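Local atomic coordinates of putative histidinol-phosphate aminotransferase (Erwinia carotovora atroseptica, PDB entry 3LY1), a protein that binds pyridoxal 5'-phosphate and probably acts as a transaminase of the histidinol-phosphate aminotransferase type. Residues Leu95-Leu100 and Ile144-Asn149; Asn293-Gln298 and Ile330-Pro335. All blocks are in the same frame, centred on the assembly; numbering follows the deposited sequence. Where two conformers were deposited one is given.

Contact 1 (Leu95-Leu100 and Ile144-Asn149); sequences LVIPEL and IVYLVN. With EDO (1,2-ethanediol), chain G.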
loop_
_atom_site.group_PDB
_atom_site.type_symbol
_atom_site.label_atom_id
_atom_site.label_comp_id
_atom_site.label_asym_id
_atom_site.label_seq_id
_atom_site.Cartn_x
_atom_site.Cartn_y
_atom_site.Cartn_z
ATOM N N LEU A 95 8.382 -18.365 -14.362
ATOM C CA LEU A 95 7.218 -17.570 -14.743
ATOM C C LEU A 95 7.064 -17.752 -16.256
ATOM O O LEU A 95 8.031 -17.563 -16.989
ATOM C CB LEU A 95 7.449 -16.084 -14.431
ATOM C CG LEU A 95 6.426 -15.106 -14.993
ATOM C CD1 LEU A 95 5.186 -15.214 -14.165
ATOM C CD2 LEU A 95 6.960 -13.651 -15.006
ATOM N N VAL A 96 5.865 -18.105 -16.697
ATOM C CA VAL A 96 5.538 -18.273 -18.124
ATOM C C VAL A 96 4.643 -17.110 -18.533
ATOM O O VAL A 96 3.573 -16.893 -17.938
ATOM C CB VAL A 96 4.854 -19.624 -18.422
ATOM C CG1 VAL A 96 4.463 -19.714 -19.906
ATOM C CG2 VAL A 96 5.798 -20.797 -18.066
ATOM N N ILE A 97 5.120 -16.337 -19.512
ATOM C CA ILE A 97 4.413 -15.131 -19.993
ATOM C C ILE A 97 4.557 -15.025 -21.520
ATOM O O ILE A 97 5.574 -15.531 -22.114
ATOM C CB ILE A 97 4.969 -13.807 -19.376
ATOM C CG1 ILE A 97 6.506 -13.834 -19.207
ATOM C CG2 ILE A 97 4.271 -13.479 -17.992
ATOM C CD1 ILE A 97 7.157 -12.410 -18.997
ATOM N N PRO A 98 3.608 -14.350 -22.152
ATOM C CA PRO A 98 3.764 -13.827 -23.514
ATOM C C PRO A 98 4.895 -12.817 -23.523
ATOM O O PRO A 98 5.119 -12.154 -22.511
ATOM C CB PRO A 98 2.418 -13.132 -23.800
ATOM C CG PRO A 98 1.479 -13.649 -22.766
ATOM C CD PRO A 98 2.326 -13.899 -21.561
ATOM N N GLU A 99 5.594 -12.698 -24.642
ATOM C CA GLU A 99 6.777 -11.862 -24.711
ATOM C C GLU A 99 6.395 -10.388 -24.530
ATOM O O GLU A 99 7.203 -9.605 -24.004
ATOM C CB GLU A 99 7.526 -12.076 -26.031
ATOM C CG GLU A 99 8.790 -11.256 -26.151
ATOM C CD GLU A 99 9.685 -11.698 -27.285
ATOM O OE1 GLU A 99 9.272 -12.573 -28.087
ATOM O OE2 GLU A 99 10.802 -11.147 -27.367
ATOM N N LEU A 100 5.190 -10.028 -24.968
ATOM C CA LEU A 100 4.697 -8.630 -24.951
ATOM C C LEU A 100 3.448 -8.526 -24.057
ATOM O O LEU A 100 2.317 -8.829 -24.465
ATOM C CB LEU A 100 4.359 -8.117 -26.356
ATOM C CG LEU A 100 3.927 -6.622 -26.499
ATOM C CD1 LEU A 100 5.143 -5.702 -26.259
ATOM C CD2 LEU A 100 3.283 -6.313 -27.871
ATOM N N ILE A 144 4.431 -20.397 -12.690
ATOM C CA ILE A 144 3.371 -19.384 -12.539
ATOM C C ILE A 144 3.107 -18.852 -13.922
ATOM O O ILE A 144 4.050 -18.506 -14.627
ATOM C CB ILE A 144 3.813 -18.204 -11.633
ATOM C CG1 ILE A 144 4.243 -18.723 -10.252
ATOM C CG2 ILE A 144 2.697 -17.117 -11.523
ATOM C CD1 ILE A 144 4.825 -17.653 -9.323
ATOM N N VAL A 145 1.836 -18.773 -14.319
ATOM C CA VAL A 145 1.457 -18.301 -15.647
ATOM C C VAL A 145 0.744 -16.979 -15.398
ATOM O O VAL A 145 -0.170 -16.946 -14.595
ATOM C CB VAL A 145 0.495 -19.269 -16.381
ATOM C CG1 VAL A 145 0.126 -18.686 -17.785
ATOM C CG2 VAL A 145 1.086 -20.684 -16.484
ATOM N N TYR A 146 1.180 -15.896 -16.046
ATOM C CA TYR A 146 0.572 -14.565 -15.854
ATOM C C TYR A 146 -0.072 -14.123 -17.167
ATOM O O TYR A 146 0.640 -13.890 -18.150
ATOM C CB TYR A 146 1.630 -13.575 -15.346
ATOM C CG TYR A 146 1.194 -12.131 -15.206
ATOM C CD1 TYR A 146 0.134 -11.779 -14.374
ATOM C CD2 TYR A 146 1.845 -11.117 -15.898
ATOM C CE1 TYR A 146 -0.277 -10.483 -14.237
ATOM C CE2 TYR A 146 1.461 -9.780 -15.741
ATOM C CZ TYR A 146 0.377 -9.479 -14.925
ATOM O OH TYR A 146 -0.070 -8.188 -14.773
ATOM N N LEU A 147 -1.406 -14.025 -17.143
ATOM C CA LEU A 147 -2.249 -13.790 -18.300
ATOM C C LEU A 147 -3.033 -12.505 -18.069
ATOM O O LEU A 147 -3.882 -12.436 -17.202
ATOM C CB LEU A 147 -3.224 -14.943 -18.509
ATOM C CG LEU A 147 -2.672 -16.357 -18.736
ATOM C CD1 LEU A 147 -3.851 -17.356 -18.843
ATOM C CD2 LEU A 147 -1.748 -16.433 -19.971
ATOM N N VAL A 148 -2.678 -11.483 -18.816
ATOM C CA VAL A 148 -3.374 -10.200 -18.781
ATOM C C VAL A 148 -4.408 -10.190 -19.879
ATOM O O VAL A 148 -4.084 -10.455 -21.068
ATOM C CB VAL A 148 -2.356 -9.025 -18.906
ATOM C CG1 VAL A 148 -3.111 -7.674 -18.732
ATOM C CG2 VAL A 148 -1.217 -9.203 -17.866
ATOM N N ASN A 149 -5.652 -9.858 -19.508
ATOM C CA ASN A 149 -6.794 -10.064 -20.374
ATOM C C ASN A 149 -7.863 -9.062 -20.034
ATOM O O ASN A 149 -8.547 -9.249 -19.045
ATOM C CB ASN A 149 -7.402 -11.472 -20.184
ATOM C CG ASN A 149 -8.248 -11.918 -21.368
ATOM O OD1 ASN A 149 -8.005 -11.485 -22.523
ATOM N ND2 ASN A 149 -9.288 -12.754 -21.096
HETATM C C1 EDO G . 6.751 -8.487 -20.216
HETATM O O1 EDO G . 7.494 -8.824 -19.034
HETATM C C2 EDO G . 7.216 -7.201 -20.930
HETATM O O2 EDO G . 6.809 -7.220 -22.338
#

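Contact 2 (Asn293-Gln298 and Ile330-Pro335); sequences NFVFHQ and ISLGTP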
loop_
_atom_site.group_PDB
_atom_site.type_symbol
_atom_site.label_atom_id
_atom_site.label_comp_id
_atom_site.label_asym_id
_atom_site.label_seq_id
_atom_site.Cartn_x
_atom_site.Cartn_y
_atom_site.Cartn_z
ATOM N N ASN A 293 -8.919 0.666 -22.509
ATOM C CA ASN A 293 -9.004 2.134 -22.666
ATOM C C ASN A 293 -7.736 2.707 -23.334
ATOM O O ASN A 293 -7.249 3.788 -22.981
ATOM C CB ASN A 293 -9.347 2.811 -21.315
ATOM C CG ASN A 293 -8.279 2.628 -20.237
ATOM O OD1 ASN A 293 -7.353 1.846 -20.393
ATOM N ND2 ASN A 293 -8.415 3.381 -19.133
ATOM N N PHE A 294 -7.213 1.956 -24.308
ATOM C CA PHE A 294 -6.016 2.347 -25.067
ATOM C C PHE A 294 -5.958 1.590 -26.399
ATOM O O PHE A 294 -6.635 0.576 -26.553
ATOM C CB PHE A 294 -4.735 2.051 -24.282
ATOM C CG PHE A 294 -4.653 0.611 -23.768
ATOM C CD1 PHE A 294 -5.243 0.264 -22.562
ATOM C CD2 PHE A 294 -3.986 -0.361 -24.482
ATOM C CE1 PHE A 294 -5.184 -1.032 -22.078
ATOM C CE2 PHE A 294 -3.890 -1.668 -24.004
ATOM C CZ PHE A 294 -4.509 -2.007 -22.807
ATOM N N VAL A 295 -5.164 2.086 -27.352
ATOM C CA VAL A 295 -5.057 1.466 -28.663
ATOM C C VAL A 295 -3.579 1.304 -28.977
ATOM O O VAL A 295 -2.743 2.215 -28.694
ATOM C CB VAL A 295 -5.768 2.328 -29.769
ATOM C CG1 VAL A 295 -5.472 1.773 -31.233
ATOM C CG2 VAL A 295 -7.253 2.448 -29.514
ATOM N N PHE A 296 -3.240 0.137 -29.508
ATOM C CA PHE A 296 -1.885 -0.148 -29.915
ATOM C C PHE A 296 -1.906 -0.052 -31.432
ATOM O O PHE A 296 -2.677 -0.740 -32.087
ATOM C CB PHE A 296 -1.469 -1.535 -29.413
ATOM C CG PHE A 296 0.024 -1.734 -29.259
ATOM C CD1 PHE A 296 0.767 -0.950 -28.385
ATOM C CD2 PHE A 296 0.655 -2.791 -29.905
ATOM C CE1 PHE A 296 2.140 -1.182 -28.190
ATOM C CE2 PHE A 296 2.045 -3.029 -29.712
ATOM C CZ PHE A 296 2.766 -2.229 -28.862
ATOM N N HIS A 297 -1.131 0.870 -31.989
ATOM C CA HIS A 297 -1.041 1.024 -33.451
ATOM C C HIS A 297 0.388 1.156 -33.959
ATOM O O HIS A 297 1.324 1.484 -33.196
ATOM C CB HIS A 297 -1.916 2.159 -33.960
ATOM C CG HIS A 297 -1.397 3.550 -33.705
ATOM N ND1 HIS A 297 -0.502 4.175 -34.547
ATOM C CD2 HIS A 297 -1.728 4.472 -32.763
ATOM C CE1 HIS A 297 -0.291 5.419 -34.126
ATOM N NE2 HIS A 297 -1.027 5.628 -33.043
ATOM N N GLN A 298 0.522 0.887 -35.259
ATOM C CA GLN A 298 1.803 0.853 -35.920
ATOM C C GLN A 298 2.228 2.249 -36.332
ATOM O O GLN A 298 1.397 3.152 -36.469
ATOM C CB GLN A 298 1.723 -0.067 -37.149
ATOM C CG GLN A 298 3.063 -0.592 -37.609
ATOM C CD GLN A 298 2.944 -1.521 -38.828
ATOM O OE1 GLN A 298 1.987 -2.267 -38.952
ATOM N NE2 GLN A 298 3.923 -1.460 -39.721
ATOM N N ILE A 330 -1.445 4.329 -27.318
ATOM C CA ILE A 330 -2.061 5.610 -27.136
ATOM C C ILE A 330 -3.240 5.421 -26.194
ATOM O O ILE A 330 -4.190 4.742 -26.545
ATOM C CB ILE A 330 -2.657 6.141 -28.465
ATOM C CG1 ILE A 330 -1.608 6.222 -29.565
ATOM C CG2 ILE A 330 -3.339 7.483 -28.232
ATOM C CD1 ILE A 330 -0.395 7.092 -29.245
ATOM N N SER A 331 -3.198 5.984 -24.991
ATOM C CA SER A 331 -4.390 5.882 -24.114
ATOM C C SER A 331 -5.570 6.706 -24.644
ATOM O O SER A 331 -5.424 7.719 -25.347
ATOM C CB SER A 331 -4.077 6.227 -22.627
ATOM O OG SER A 331 -2.835 5.599 -22.226
ATOM N N LEU A 332 -6.761 6.294 -24.278
ATOM C CA LEU A 332 -7.935 6.997 -24.767
ATOM C C LEU A 332 -8.317 8.102 -23.790
ATOM O O LEU A 332 -8.616 7.848 -22.629
ATOM C CB LEU A 332 -9.064 6.031 -25.043
ATOM C CG LEU A 332 -8.834 4.993 -26.150
ATOM C CD1 LEU A 332 -10.045 4.023 -26.270
ATOM C CD2 LEU A 332 -8.537 5.640 -27.495
ATOM N N GLY A 333 -8.212 9.338 -24.267
ATOM C CA GLY A 333 -8.669 10.522 -23.536
ATOM C C GLY A 333 -10.159 10.756 -23.683
ATOM O O GLY A 333 -10.892 9.897 -24.166
ATOM N N THR A 334 -10.624 11.932 -23.261
ATOM C CA THR A 334 -12.038 12.277 -23.411
ATOM C C THR A 334 -12.291 12.415 -24.914
ATOM O O THR A 334 -11.324 12.567 -25.675
ATOM C CB THR A 334 -12.402 13.615 -22.726
ATOM O OG1 THR A 334 -11.756 14.707 -23.404
ATOM C CG2 THR A 334 -12.002 13.597 -21.245
ATOM N N PRO A 335 -13.567 12.350 -25.345
ATOM C CA PRO A 335 -13.854 12.488 -26.790
ATOM C C PRO A 335 -13.275 13.786 -27.393
ATOM O O PRO A 335 -12.698 13.769 -28.491
ATOM C CB PRO A 335 -15.400 12.433 -26.844
ATOM C CG PRO A 335 -15.733 11.473 -25.655
ATOM C CD PRO A 335 -14.771 11.936 -24.580
#

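Contact 1 (Leu95-Leu100 and Ile144-Asn149)
Ile144 enters the contact through its carbonyl: its O accepts the backbone N-H of Val96 at 2.8 Å, with 171° at the hydrogen and the donor nearly along the C=O axis. The CA of Leu95 adds a weaker CA-H...O contact to the same oxygen, so two donors from one strand converge on it. On the face shared by these two residues, Ile144 CG2, anti to its backbone N, meets Leu95 CD1 at 4.1 Å, while Ile85 and Tyr88 of helix 76-88 pack on Ile144.

Val145 turns to the other face with Val96, where Val145 CG2 lies 4.4 Å from Val96 CB and Val136 of helix 129-137 touches both side chains. Val96 O receives the CA-H of Val145 and, as a true hydrogen bond nearly along the C=O axis, the N-H of Tyr146 at 3.2 Å.

Tyr146 carries most of the remaining packing. With CG anti to the backbone N (chi1 175°), its side chain runs alongside that of Leu95, whose CD1 reaches Tyr146 CB at 4.1 Å. Ile97 crosses it obliquely: Ile97 CG2 sits 3.7 Å from Tyr146 CB and reaches the ring at its edge, near the ring plane. From Ile97 on the strands draw apart, and Pro98, which has no N-H to donate, brings its CD to 3.8 Å from Tyr146 O. The phenol OH is hydrogen-bonded to Asp179 of the cofactor pocket, and Tyr102, which binds the cofactor, touches the side chain.

Val148, farther along, borders pyridoxal phosphate. The matched pairs Leu95-Ile144 and Val96-Val145, with strand directions 24° apart, identify neighbouring parallel strands in the central mixed sheet of a PLP-dependent aminotransferase, their C-terminal ends leading to the cofactor site.

Contact 2 (Asn293-Gln298 and Ile330-Pro335)
A two-stranded antiparallel sheet is formed here by strands 294-298 and 327-331. Val295 and Ile330 form a hydrogen-bonded pair: Ile330 N donates to Val295 O at 2.8 Å (174°), and Val295 N returns a bond to Ile330 O at 2.9 Å, its donor above the carbonyl plane. Phe294 and Ser331 make the adjoining non-hydrogen-bonded pair, with CA atoms 4.0 Å apart. Past the strand end, Leu332 N still bonds Asn293 O at 2.9 Å.

Leu332 CB and CG lean over that carbonyl, and its CD2 meets Val295 CG2 at 4.0 Å where the two side chains cross obliquely. On the same face as Val295, Ile330 CG1 comes to the His297 ring edge, near its plane, 3.6 Å from NE2. The ring's other nitrogen, ND1, donates to Gln298 O, which limits ring rotation.

Asn24 ties down the opposite end of the sheet, its O accepting Asn293 ND2 and its N bonding Ser331 OG. Phe294 meets Tyr182, which binds the cofactor, edge-to-face, while helix 259-283 packs on His297 through Leu280 and on Leu332 through Asn269. Thr334 then N-caps helix 335-350.

In the fold
Contact 1 closes before contact 2 opens along the chain, and their centres lie about 23 Å apart. They belong to different sheets: 95-100 with 144-149 joins adjacent strands of the seven-stranded mixed sheet, whereas 293-298 with 330-335 builds a separate antiparallel pair, reached after the long helix 259-283. The two nevertheless touch, Leu100 CD2 packing 4.0 Å from Phe296 CE2, so the loop after strand 94-98 meets the later sheet directly. Both also approach the cofactor pocket, contact 1 through Tyr146 and Val148 and contact 2 through Asn293 and Phe294. This geometry is consistent with a pyridoxal phosphate site lying between the large sheet and the C-terminal part of an aminotransferase.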